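Local coordinates for hypothetical protein (Bacteroides uniformis ATCC 8492, PDB 4QRL) that is of unknown function but folds as a lipocalin-like beta-barrel, a scaffold that in related proteins often encloses small hydrophobic ligands, at residues K93-S98 against R103-G108. Numbering follows the deposited sequence.
Sequences KVEDLS and RLEYEG
The carbonyl oxygen of R103 is gripped by two successive amides of the facing strand, a short but bent bond from E95 N (2.8 Å), its donor tilted from the carbonyl plane, and a weak, longer one from D96 N (3.3 Å). This is the signature of a classic beta bulge, in which two residues of one strand sit opposite one of its partner. R103 N returns a bond to D96 O, and beyond the bulge K93 and E105 resume regular antiparallel pairing with reciprocal N-H to O bonds. Within the bulge, the side chain of E95 leaves the backbone toward strand 101-106, where E95 OE1 accepts a hydrogen bond from R103 NE (3.0 Å) that forms part of a salt bridge. The arginine chain is extended from CG to NE, and its guanidinium meets OE1 edge-on, the carboxylate and guanidinium planes nearly coplanar. One water fastens the pair further, donating to E95 OE1 and accepting from R103 NH2. E95 OE2 rests against E105 CG at 3.3 Å. With chi2 bent to -87°, E105 reaches the following turn, where OE2 accepts from G108 N (2.7 Å). On the opposite face V94 CG2 and L104 CD2 touch, the side chains lying side by side against I65. Classic bulges typically accentuate strand twist, here in the 89-97/101-106 hairpin, and R103, with K93 and K110 nearby, probably eases the repulsion between the E95 and E105 carboxylates.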
loop_
_atom_site.group_PDB
_atom_site.type_symbol
_atom_site.label_atom_id
_atom_site.label_comp_id
_atom_site.label_asym_id
_atom_site.label_seq_id
_atom_site.Cartn_x
_atom_site.Cartn_y
_atom_site.Cartn_z
ATOM N N LYS A 93 -3.466 -10.493 -1.067
ATOM C CA LYS A 93 -2.685 -11.691 -1.322
ATOM C C LYS A 93 -1.277 -11.232 -1.660
ATOM O O LYS A 93 -1.122 -10.323 -2.469
ATOM C CB LYS A 93 -3.281 -12.535 -2.470
ATOM C CG LYS A 93 -2.429 -13.771 -2.802
ATOM C CD LYS A 93 -3.256 -14.989 -3.179
ATOM C CE LYS A 93 -2.423 -16.033 -3.874
ATOM N NZ LYS A 93 -2.209 -15.696 -5.305
ATOM N N VAL A 94 -0.262 -11.829 -1.033
ATOM C CA VAL A 94 1.129 -11.550 -1.338
ATOM C C VAL A 94 1.518 -12.514 -2.459
ATOM O O VAL A 94 1.776 -13.716 -2.236
ATOM C CB VAL A 94 2.069 -11.635 -0.109
ATOM C CG1 VAL A 94 3.522 -11.353 -0.508
ATOM C CG2 VAL A 94 1.620 -10.664 0.976
ATOM N N GLU A 95 1.503 -11.990 -3.676
ATOM C CA GLU A 95 1.825 -12.776 -4.872
ATOM C C GLU A 95 3.314 -12.951 -5.004
ATOM O O GLU A 95 3.795 -13.948 -5.559
ATOM C CB GLU A 95 1.246 -12.095 -6.122
ATOM C CG GLU A 95 -0.277 -12.170 -6.187
ATOM C CD GLU A 95 -0.869 -11.900 -7.552
ATOM O OE1 GLU A 95 -0.193 -11.276 -8.399
ATOM O OE2 GLU A 95 -2.033 -12.297 -7.765
ATOM N N ASP A 96 4.065 -11.953 -4.520
ATOM C CA ASP A 96 5.519 -12.006 -4.579
ATOM C C ASP A 96 6.123 -11.187 -3.499
ATOM O O ASP A 96 5.662 -10.069 -3.235
ATOM C CB ASP A 96 6.066 -11.499 -5.935
ATOM C CG ASP A 96 7.585 -11.511 -6.003
ATOM O OD1 ASP A 96 8.167 -12.614 -6.076
ATOM O OD2 ASP A 96 8.191 -10.423 -5.938
ATOM N N LEU A 97 7.151 -11.750 -2.857
ATOM C CA LEU A 97 7.942 -11.031 -1.887
ATOM C C LEU A 97 9.373 -11.519 -1.928
ATOM O O LEU A 97 9.640 -12.700 -1.729
ATOM C CB LEU A 97 7.389 -11.086 -0.451
ATOM C CG LEU A 97 8.297 -10.509 0.668
ATOM C CD1 LEU A 97 8.465 -8.995 0.547
ATOM C CD2 LEU A 97 7.777 -10.894 2.058
ATOM N N SER A 98 10.286 -10.582 -2.154
ATOM C CA SER A 98 11.732 -10.795 -2.057
ATOM C C SER A 98 12.258 -9.530 -1.411
ATOM O O SER A 98 11.483 -8.592 -1.220
ATOM C CB SER A 98 12.352 -11.078 -3.430
ATOM O OG SER A 98 12.370 -9.927 -4.260
ATOM N N ARG A 103 4.586 -7.750 -4.540
ATOM C CA ARG A 103 3.410 -7.759 -5.395
ATOM C C ARG A 103 2.209 -8.157 -4.545
ATOM O O ARG A 103 2.168 -9.276 -3.988
ATOM C CB ARG A 103 3.634 -8.715 -6.585
ATOM C CG ARG A 103 2.622 -8.609 -7.707
ATOM C CD ARG A 103 2.848 -9.757 -8.671
ATOM N NE ARG A 103 1.942 -9.711 -9.807
ATOM C CZ ARG A 103 2.236 -9.155 -10.978
ATOM N NH1 ARG A 103 3.420 -8.586 -11.173
ATOM N NH2 ARG A 103 1.349 -9.159 -11.962
ATOM N N LEU A 104 1.259 -7.225 -4.413
ATOM C CA LEU A 104 0.039 -7.379 -3.642
ATOM C C LEU A 104 -1.164 -7.483 -4.584
ATOM O O LEU A 104 -1.193 -6.820 -5.615
ATOM C CB LEU A 104 -0.144 -6.201 -2.660
ATOM C CG LEU A 104 0.936 -6.009 -1.586
ATOM C CD1 LEU A 104 0.591 -4.836 -0.679
ATOM C CD2 LEU A 104 1.176 -7.297 -0.771
ATOM N N GLU A 105 -2.125 -8.338 -4.246
ATOM C CA GLU A 105 -3.316 -8.525 -5.067
ATOM C C GLU A 105 -4.560 -8.428 -4.215
ATOM O O GLU A 105 -4.627 -9.025 -3.156
ATOM C CB GLU A 105 -3.233 -9.867 -5.795
ATOM C CG GLU A 105 -4.367 -10.155 -6.775
ATOM C CD GLU A 105 -5.583 -10.798 -6.151
ATOM O OE1 GLU A 105 -5.425 -11.618 -5.216
ATOM O OE2 GLU A 105 -6.702 -10.441 -6.570
ATOM N N TYR A 106 -5.580 -7.710 -4.721
ATOM C CA TYR A 106 -6.892 -7.592 -4.111
ATOM C C TYR A 106 -7.948 -7.459 -5.216
ATOM O O TYR A 106 -7.911 -6.496 -5.993
ATOM C CB TYR A 106 -6.979 -6.422 -3.133
ATOM C CG TYR A 106 -8.377 -6.280 -2.556
ATOM C CD1 TYR A 106 -8.851 -7.167 -1.595
ATOM C CD2 TYR A 106 -9.247 -5.295 -3.018
ATOM C CE1 TYR A 106 -10.149 -7.078 -1.104
ATOM C CE2 TYR A 106 -10.550 -5.197 -2.535
ATOM C CZ TYR A 106 -10.996 -6.090 -1.574
ATOM O OH TYR A 106 -12.277 -6.002 -1.084
ATOM N N GLU A 107 -8.871 -8.445 -5.281
ATOM C CA GLU A 107 -9.981 -8.527 -6.236
ATOM C C GLU A 107 -9.475 -8.266 -7.675
ATOM O O GLU A 107 -9.992 -7.392 -8.356
ATOM C CB GLU A 107 -11.121 -7.553 -5.832
ATOM C CG GLU A 107 -11.782 -7.942 -4.523
ATOM C CD GLU A 107 -13.034 -7.188 -4.119
ATOM O OE1 GLU A 107 -13.353 -6.153 -4.744
ATOM O OE2 GLU A 107 -13.705 -7.649 -3.171
ATOM N N GLY A 108 -8.429 -8.997 -8.085
ATOM C CA GLY A 108 -7.837 -8.918 -9.425
ATOM C C GLY A 108 -6.885 -7.764 -9.726
ATOM O O GLY A 108 -6.218 -7.781 -10.771
HETATM O O HOH W 1 -0.362 -11.640 -11.346
#